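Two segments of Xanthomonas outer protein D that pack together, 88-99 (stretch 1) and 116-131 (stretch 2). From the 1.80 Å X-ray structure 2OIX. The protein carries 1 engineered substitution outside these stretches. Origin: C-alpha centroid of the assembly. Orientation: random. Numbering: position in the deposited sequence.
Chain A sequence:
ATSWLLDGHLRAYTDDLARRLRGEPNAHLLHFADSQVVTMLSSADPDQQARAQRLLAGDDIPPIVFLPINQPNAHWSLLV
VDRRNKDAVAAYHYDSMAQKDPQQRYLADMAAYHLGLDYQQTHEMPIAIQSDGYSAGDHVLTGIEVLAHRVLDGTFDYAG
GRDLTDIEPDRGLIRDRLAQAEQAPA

Stretch 1 (88-99) AVAAYHYDSMAQ
Stretch 2, residues 116-131: GLDYQQTHEMPIAIQS

Stretch 2 begins at Gly116, just past a helix, where a Schellman turn gives positive phi (80°). Leu117 (chi1 m, chi2 t) points toward stretch 1; its CD2 lies 3.7 Å from Val89 CG1. The chain then leaves stretch 1 and passes through a short 3-10 segment, residues 119-121. Asp118 OD1 accepts from Gln120 N at 2.9 Å, and Asp118 O from Gln121 N at 2.9 Å. Water 1 accepts from Ala91 N (3.0 Å) and donates to Gln121 O (2.8 Å), bridging the stretches.

Thr122 (chi1 m) sets its CA 3.4 Å from Ala91 O in a CA-H...O contact. Strand 123-125 runs parallel to strand 90-94, with the two axes at 37°. His123 pairs with Tyr92 (CA-CA 4.8 Å) and Glu124 with His93 (5.0 Å). The ladder alternates as parallel strands do: His123 N donates to Ala91 O (2.9 Å), His93 N to His123 O (2.8 Å), and Met125 N to His93 O (2.8 Å). All three are nearly straight.

His123 and Tyr92 (both chi1 m) share a sheet face. Their rings are near parallel but slid apart, centroids 5.6 Å, so they barely overlap. On the other face, Glu124 (t, p) curls back so that OE1 accepts from His93 ND1 at 3.1 Å. Water 3 donates to Asp95 OD1 (2.7 Å) and Glu124 OE2 (3.2 Å).

Met125 (m, m, m) touches two tyrosines. Its CG covers one face of the Tyr94 ring, while SD sits at the Tyr92 edge, 5.2 Å from the centroid.

Ile127 (t, t) points toward stretch 1, with CD1 3.7 Å from Tyr94 CB. Beyond it, Ile129 CG2 meets Ala98 CB at 3.9 Å. Gln130 (p, t) closes the contact twice: its N donates to Ser96 O (2.9 Å), and its OE1 accepts a very short bond from Ser96 OG (2.5 Å).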

# COMPACT_ATOMS: atom_id res chain seq x y z
N ALA A 88 11.97 -0.99 15.82
CA ALA A 88 10.72 -0.26 16.00
C ALA A 88 10.03 -0.11 14.65
O ALA A 88 9.82 1.01 14.15
CB ALA A 88 10.95 1.09 16.64
N VAL A 89 9.66 -1.25 14.07
CA VAL A 89 8.87 -1.26 12.84
C VAL A 89 7.47 -0.66 13.04
O VAL A 89 6.74 -1.00 13.99
CB VAL A 89 8.81 -2.70 12.23
CG1 VAL A 89 8.16 -2.72 10.89
CG2 VAL A 89 10.24 -3.28 12.16
N ALA A 90 7.10 0.24 12.15
CA ALA A 90 5.79 0.84 12.23
C ALA A 90 4.98 0.36 11.02
O ALA A 90 5.55 0.12 9.94
CB ALA A 90 5.90 2.34 12.21
N ALA A 91 3.67 0.15 11.23
CA ALA A 91 2.78 -0.34 10.17
C ALA A 91 1.44 0.37 10.31
O ALA A 91 0.96 0.62 11.45
CB ALA A 91 2.65 -1.88 10.31
N TYR A 92 0.84 0.77 9.16
CA TYR A 92 -0.32 1.62 9.11
C TYR A 92 -1.31 1.03 8.11
O TYR A 92 -0.94 0.72 6.97
CB TYR A 92 0.05 3.01 8.57
CG TYR A 92 1.21 3.64 9.35
CD1 TYR A 92 0.96 4.43 10.51
CD2 TYR A 92 2.54 3.48 8.92
CE1 TYR A 92 2.05 5.01 11.25
CE2 TYR A 92 3.65 4.08 9.66
CZ TYR A 92 3.36 4.81 10.82
OH TYR A 92 4.35 5.40 11.50
N HIS A 93 -2.54 0.83 8.56
CA HIS A 93 -3.60 0.34 7.66
C HIS A 93 -4.68 1.38 7.39
O HIS A 93 -5.27 1.93 8.34
CB HIS A 93 -4.18 -0.98 8.24
CG HIS A 93 -5.18 -1.64 7.33
ND1 HIS A 93 -6.45 -1.99 7.74
CD2 HIS A 93 -5.09 -2.02 6.03
CE1 HIS A 93 -7.12 -2.53 6.72
NE2 HIS A 93 -6.32 -2.54 5.67
N TYR A 94 -4.95 1.63 6.10
CA TYR A 94 -5.93 2.62 5.63
C TYR A 94 -7.03 1.87 4.88
O TYR A 94 -6.77 1.18 3.87
CB TYR A 94 -5.30 3.68 4.72
CG TYR A 94 -4.04 4.39 5.30
CD1 TYR A 94 -4.17 5.59 5.97
CD2 TYR A 94 -2.75 3.90 5.08
CE1 TYR A 94 -3.07 6.29 6.48
CE2 TYR A 94 -1.60 4.58 5.59
CZ TYR A 94 -1.79 5.80 6.28
OH TYR A 94 -0.72 6.50 6.78
N ASP A 95 -8.23 1.96 5.42
CA ASP A 95 -9.41 1.35 4.79
C ASP A 95 -10.49 2.40 4.59
O ASP A 95 -10.92 3.05 5.54
CB ASP A 95 -9.88 0.18 5.67
CG ASP A 95 -11.04 -0.61 5.05
OD1 ASP A 95 -11.32 -1.72 5.54
OD2 ASP A 95 -11.70 -0.13 4.09
N SER A 96 -10.95 2.58 3.36
CA SER A 96 -11.81 3.65 3.07
C SER A 96 -13.28 3.24 3.22
O SER A 96 -14.21 4.06 2.98
CB SER A 96 -11.51 4.07 1.65
OG SER A 96 -11.75 3.01 0.74
N MET A 97 -13.51 1.97 3.55
CA MET A 97 -14.87 1.40 3.59
C MET A 97 -15.59 1.95 4.78
O MET A 97 -15.10 1.84 5.91
CB MET A 97 -14.87 -0.13 3.66
CG MET A 97 -16.27 -0.76 3.41
SD MET A 97 -16.32 -2.58 3.56
CE MET A 97 -15.95 -3.04 1.85
N ALA A 98 -16.76 2.54 4.52
CA ALA A 98 -17.60 3.21 5.52
C ALA A 98 -17.94 2.32 6.72
O ALA A 98 -17.74 2.71 7.88
CB ALA A 98 -18.87 3.72 4.85
N GLN A 99 -18.49 1.14 6.44
CA GLN A 99 -18.72 0.14 7.48
C GLN A 99 -17.74 -1.02 7.29
O GLN A 99 -17.95 -1.90 6.45
CB GLN A 99 -20.18 -0.32 7.48
CG GLN A 99 -21.15 0.69 8.11
CD GLN A 99 -22.58 0.51 7.63
OE1 GLN A 99 -22.83 -0.15 6.62
NE2 GLN A 99 -23.53 1.10 8.36
N GLY A 116 6.79 -11.03 9.09
CA GLY A 116 7.46 -11.02 10.37
C GLY A 116 7.07 -9.97 11.40
O GLY A 116 7.79 -9.81 12.41
N LEU A 117 5.94 -9.30 11.21
CA LEU A 117 5.55 -8.20 12.09
C LEU A 117 4.60 -8.68 13.15
O LEU A 117 4.03 -9.77 13.05
CB LEU A 117 4.91 -7.04 11.29
CG LEU A 117 5.74 -6.56 10.08
CD1 LEU A 117 5.04 -5.36 9.55
CD2 LEU A 117 7.18 -6.25 10.48
N ASP A 118 4.47 -7.89 14.22
CA ASP A 118 3.46 -8.13 15.23
C ASP A 118 2.22 -7.40 14.74
O ASP A 118 2.16 -6.19 14.81
CB ASP A 118 3.90 -7.54 16.57
CG ASP A 118 2.82 -7.68 17.64
OD1 ASP A 118 1.71 -8.18 17.30
OD2 ASP A 118 3.09 -7.30 18.81
N TYR A 119 1.22 -8.14 14.29
CA TYR A 119 0.03 -7.54 13.68
C TYR A 119 -0.72 -6.63 14.65
O TYR A 119 -1.42 -5.71 14.23
CB TYR A 119 -0.90 -8.64 13.09
CG TYR A 119 -1.71 -9.36 14.13
CD1 TYR A 119 -2.96 -8.87 14.54
CD2 TYR A 119 -1.20 -10.50 14.76
CE1 TYR A 119 -3.71 -9.53 15.55
CE2 TYR A 119 -1.94 -11.16 15.76
CZ TYR A 119 -3.17 -10.67 16.15
OH TYR A 119 -3.85 -11.34 17.14
N GLN A 120 -0.56 -6.87 15.95
CA GLN A 120 -1.24 -6.07 16.95
C GLN A 120 -0.70 -4.65 16.98
O GLN A 120 -1.39 -3.75 17.44
CB GLN A 120 -1.14 -6.72 18.31
CG GLN A 120 -1.96 -7.97 18.40
CD GLN A 120 -2.17 -8.41 19.82
OE1 GLN A 120 -1.71 -9.49 20.23
NE2 GLN A 120 -2.84 -7.58 20.60
N GLN A 121 0.52 -4.45 16.47
CA GLN A 121 1.11 -3.11 16.39
C GLN A 121 0.63 -2.24 15.24
O GLN A 121 0.92 -1.03 15.25
CB GLN A 121 2.64 -3.16 16.35
CG GLN A 121 3.31 -3.71 17.61
CD GLN A 121 2.68 -3.24 18.91
OE1 GLN A 121 2.29 -4.06 19.74
NE2 GLN A 121 2.60 -1.93 19.11
N THR A 122 -0.07 -2.80 14.25
CA THR A 122 -0.53 -2.02 13.08
C THR A 122 -1.60 -0.98 13.46
O THR A 122 -2.62 -1.33 14.10
CB THR A 122 -1.08 -2.94 11.93
OG1 THR A 122 -0.09 -3.90 11.55
CG2 THR A 122 -1.57 -2.12 10.75
N HIS A 123 -1.39 0.27 13.07
CA HIS A 123 -2.30 1.33 13.44
C HIS A 123 -3.43 1.36 12.45
O HIS A 123 -3.18 1.35 11.24
CB HIS A 123 -1.59 2.69 13.44
CG HIS A 123 -0.43 2.77 14.37
ND1 HIS A 123 -0.58 3.03 15.71
CD2 HIS A 123 0.90 2.64 14.16
CE1 HIS A 123 0.60 3.06 16.30
NE2 HIS A 123 1.53 2.81 15.38
N GLU A 124 -4.67 1.34 12.91
CA GLU A 124 -5.79 1.58 11.99
C GLU A 124 -5.94 3.09 11.76
O GLU A 124 -6.41 3.81 12.64
CB GLU A 124 -7.10 1.00 12.54
CG GLU A 124 -8.22 0.91 11.51
CD GLU A 124 -7.96 -0.13 10.39
OE1 GLU A 124 -7.17 -1.08 10.59
OE2 GLU A 124 -8.55 0.01 9.31
N MET A 125 -5.59 3.54 10.56
CA MET A 125 -5.47 4.97 10.27
C MET A 125 -6.64 5.55 9.53
O MET A 125 -7.27 4.87 8.73
CB MET A 125 -4.21 5.22 9.45
CG MET A 125 -2.95 4.75 10.13
SD MET A 125 -2.48 5.83 11.46
CE MET A 125 -1.88 7.29 10.59
N PRO A 126 -6.95 6.84 9.81
CA PRO A 126 -7.99 7.51 9.04
C PRO A 126 -7.56 7.82 7.60
O PRO A 126 -6.41 8.28 7.31
CB PRO A 126 -8.27 8.78 9.84
CG PRO A 126 -6.97 9.10 10.54
CD PRO A 126 -6.34 7.73 10.83
N ILE A 127 -8.51 7.57 6.70
CA ILE A 127 -8.39 7.88 5.30
C ILE A 127 -9.78 8.34 4.85
O ILE A 127 -10.79 7.88 5.38
CB ILE A 127 -7.95 6.65 4.50
CG1 ILE A 127 -7.76 6.99 3.02
CG2 ILE A 127 -8.95 5.48 4.72
CD1 ILE A 127 -6.80 6.05 2.30
N ALA A 128 -9.81 9.26 3.88
CA ALA A 128 -11.09 9.70 3.31
C ALA A 128 -12.00 8.47 3.12
O ALA A 128 -11.55 7.42 2.64
CB ALA A 128 -10.85 10.40 1.98
N ILE A 129 -13.27 8.61 3.53
CA ILE A 129 -14.22 7.51 3.41
C ILE A 129 -14.89 7.50 2.03
O ILE A 129 -15.49 8.51 1.60
CB ILE A 129 -15.28 7.51 4.58
CG1 ILE A 129 -14.65 6.90 5.84
CG2 ILE A 129 -16.54 6.73 4.19
CD1 ILE A 129 -15.51 7.01 7.12
N GLN A 130 -14.80 6.36 1.35
CA GLN A 130 -15.41 6.24 0.02
C GLN A 130 -16.92 6.49 0.02
O GLN A 130 -17.65 5.98 0.89
CB GLN A 130 -15.04 4.90 -0.64
CG GLN A 130 -15.63 3.69 0.04
CD GLN A 130 -15.00 2.40 -0.46
OE1 GLN A 130 -13.84 2.12 -0.19
NE2 GLN A 130 -15.78 1.61 -1.18
N SER A 131 -17.37 7.31 -0.92
CA SER A 131 -18.79 7.64 -1.07
C SER A 131 -19.37 6.79 -2.17
O SER A 131 -20.19 5.91 -1.91
CB SER A 131 -18.98 9.12 -1.39
OG SER A 131 -18.39 9.44 -2.64
O HOH W 1 3.12 0.33 14.17
O HOH W 2 -8.43 2.70 8.27
O HOH W 3 -10.24 -2.38 7.90